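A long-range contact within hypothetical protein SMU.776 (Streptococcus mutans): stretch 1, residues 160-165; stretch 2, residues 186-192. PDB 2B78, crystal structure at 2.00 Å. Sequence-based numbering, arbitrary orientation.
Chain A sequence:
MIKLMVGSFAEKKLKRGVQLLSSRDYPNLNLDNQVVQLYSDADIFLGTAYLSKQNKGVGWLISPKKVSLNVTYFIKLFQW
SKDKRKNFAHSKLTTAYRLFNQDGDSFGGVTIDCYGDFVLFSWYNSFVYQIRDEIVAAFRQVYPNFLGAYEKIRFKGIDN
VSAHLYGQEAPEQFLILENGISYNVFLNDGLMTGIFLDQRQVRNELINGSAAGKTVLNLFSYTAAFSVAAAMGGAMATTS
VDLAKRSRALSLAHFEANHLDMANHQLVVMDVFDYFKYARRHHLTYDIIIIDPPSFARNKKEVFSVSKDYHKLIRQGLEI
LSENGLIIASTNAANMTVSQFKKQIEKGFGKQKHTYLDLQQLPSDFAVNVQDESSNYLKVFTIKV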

# COMPACT_ATOMS: atom_id res chain seq x y z
N ASN A 160 3.92 -14.71 15.67
CA ASN A 160 2.61 -14.11 15.43
C ASN A 160 2.77 -12.82 14.64
O ASN A 160 3.72 -12.07 14.84
N VAL A 161 1.84 -12.55 13.74
CA VAL A 161 1.96 -11.35 12.95
C VAL A 161 0.93 -10.30 13.31
O VAL A 161 1.08 -9.14 12.96
N SER A 162 -0.12 -10.71 14.02
CA SER A 162 -1.17 -9.77 14.40
C SER A 162 -1.59 -9.96 15.85
O SER A 162 -1.65 -11.08 16.35
N ALA A 163 -1.89 -8.85 16.52
CA ALA A 163 -2.30 -8.90 17.92
C ALA A 163 -3.05 -7.66 18.38
O ALA A 163 -2.84 -6.57 17.84
N HIS A 164 -3.93 -7.83 19.36
CA HIS A 164 -4.67 -6.72 19.93
C HIS A 164 -3.60 -5.95 20.70
O HIS A 164 -2.75 -6.57 21.35
N LEU A 165 -3.62 -4.62 20.62
CA LEU A 165 -2.60 -3.79 21.28
C LEU A 165 -3.05 -3.05 22.53
O LEU A 165 -2.40 -3.14 23.57
N PHE A 186 -11.16 -6.43 8.54
CA PHE A 186 -10.84 -7.21 9.73
C PHE A 186 -9.44 -6.79 10.17
O PHE A 186 -8.55 -6.62 9.33
N LEU A 187 -9.24 -6.61 11.48
CA LEU A 187 -7.97 -6.13 11.99
C LEU A 187 -7.06 -7.12 12.70
O LEU A 187 -5.92 -6.78 13.01
N ASN A 188 -7.54 -8.33 12.95
CA ASN A 188 -6.69 -9.28 13.66
C ASN A 188 -6.62 -10.66 13.01
O ASN A 188 -6.56 -11.68 13.70
N ASP A 189 -6.62 -10.68 11.68
CA ASP A 189 -6.54 -11.93 10.94
C ASP A 189 -5.45 -11.86 9.87
O ASP A 189 -5.70 -11.49 8.72
N GLY A 190 -4.23 -12.22 10.26
CA GLY A 190 -3.12 -12.20 9.32
C GLY A 190 -2.53 -10.81 9.14
O GLY A 190 -2.83 -9.90 9.91
N LEU A 191 -1.71 -10.64 8.11
CA LEU A 191 -1.06 -9.37 7.82
C LEU A 191 -1.96 -8.36 7.13
O LEU A 191 -1.78 -7.15 7.31
N MET A 192 -2.92 -8.84 6.35
CA MET A 192 -3.82 -7.94 5.62
C MET A 192 -5.13 -7.68 6.34
O MET A 192 -5.50 -8.40 7.26

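This is a small, partly solvent-open contact in which the start of a short strand and the residue just before it meet an irregular loop through one side-chain hydrogen bond flanked by a modest apolar touch, with 273 Å² buried in total. Ser-162 stands at its center. Its CA-to-CB bond points toward the loop, and the t rotamer (chi1 -172°) places OG of Ser-162 2.8 Å from OD1 of Asn-188, to which it donates a hydrogen bond. A serine suits this place because its short side chain brings a donor to the loop while asking for little room: CB of Ser-162 lies 3.6 Å from the carbonyl O of Gly-190, and its OG is 3.4 Å from the carbonyl O of Leu-187.

Asn-188 reaches back from the other side. Its CA-to-CB bond runs sideways, but chi1 near t (-162°) carries the amide end nearer to the strand, where OD1 serves as acceptor. OD1 of Asn-188 also comes within 3.2 Å of the backbone N of Ala-163, yet the angle is poor and no hydrogen bond results.

The apolar part pairs Val-161 with Leu-191. Val-161, in the m rotamer, points toward the loop; Leu-191 starts out sideways, and its m,t conformation brings its end closer, so that CD2 of Leu-191 packs 3.5 Å from CB of Val-161. Branched aliphatic groups fill such a space without needing polar partners. Gly-190 adds a backbone surface, its C lying 4.1 Å from CG2 of Val-161. With phi/psi of 81/-167°, a CB here would be jammed against the carbonyl O of the preceding residue, which accounts for glycine independently of the contact.

Beyond Ser-162 the contact fades: CB of Ala-163 points away, and the side chain of His-164 starts sideways and leads away at its end.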

# COMPACT_ATOMS: atom_id res chain seq x y z
CB ASN A 160 1.91 -13.80 16.75
CG ASN A 160 1.69 -15.03 17.59
OD1 ASN A 160 0.90 -15.91 17.23
ND2 ASN A 160 2.38 -15.11 18.72
CB VAL A 161 1.89 -11.68 11.45
CG1 VAL A 161 3.12 -12.50 11.06
CG2 VAL A 161 0.62 -12.46 11.16
CB SER A 162 -2.38 -9.95 13.48
OG SER A 162 -3.34 -8.93 13.70
CB ALA A 163 -1.07 -9.12 18.81
CB HIS A 164 -5.77 -7.23 20.86
CG HIS A 164 -6.48 -6.14 21.61
ND1 HIS A 164 -7.12 -5.10 20.97
CD2 HIS A 164 -6.63 -5.92 22.93
CE1 HIS A 164 -7.62 -4.28 21.87
NE2 HIS A 164 -7.34 -4.75 23.07
CB LEU A 165 -2.01 -2.78 20.29
CG LEU A 165 -0.84 -1.95 20.82
CD1 LEU A 165 0.29 -2.88 21.26
CD2 LEU A 165 -0.35 -0.97 19.75
CB PHE A 186 -10.92 -8.72 9.40
CG PHE A 186 -10.34 -9.10 8.05
CD1 PHE A 186 -9.00 -9.49 7.93
CD2 PHE A 186 -11.14 -9.10 6.92
CE1 PHE A 186 -8.47 -9.87 6.69
CE2 PHE A 186 -10.62 -9.47 5.67
CZ PHE A 186 -9.29 -9.86 5.56
CB LEU A 187 -8.20 -4.95 12.95
CG LEU A 187 -8.81 -3.68 12.35
CD1 LEU A 187 -8.82 -2.59 13.42
CD2 LEU A 187 -8.00 -3.25 11.14
CB ASN A 188 -7.16 -9.38 15.11
CG ASN A 188 -6.12 -9.98 16.02
OD1 ASN A 188 -4.93 -9.67 15.90
ND2 ASN A 188 -6.55 -10.85 16.93
CB ASP A 189 -7.90 -12.24 10.32
CG ASP A 189 -7.87 -13.45 9.39
OD1 ASP A 189 -6.95 -14.28 9.53
OD2 ASP A 189 -8.78 -13.56 8.54
CB LEU A 191 0.18 -9.58 6.95
CG LEU A 191 1.41 -10.24 7.59
CD1 LEU A 191 2.54 -10.30 6.56
CD2 LEU A 191 1.85 -9.44 8.80
CB MET A 192 -4.05 -8.50 4.22
CG MET A 192 -2.74 -8.73 3.47
SD MET A 192 -2.98 -9.42 1.83
CE MET A 192 -3.56 -11.10 2.30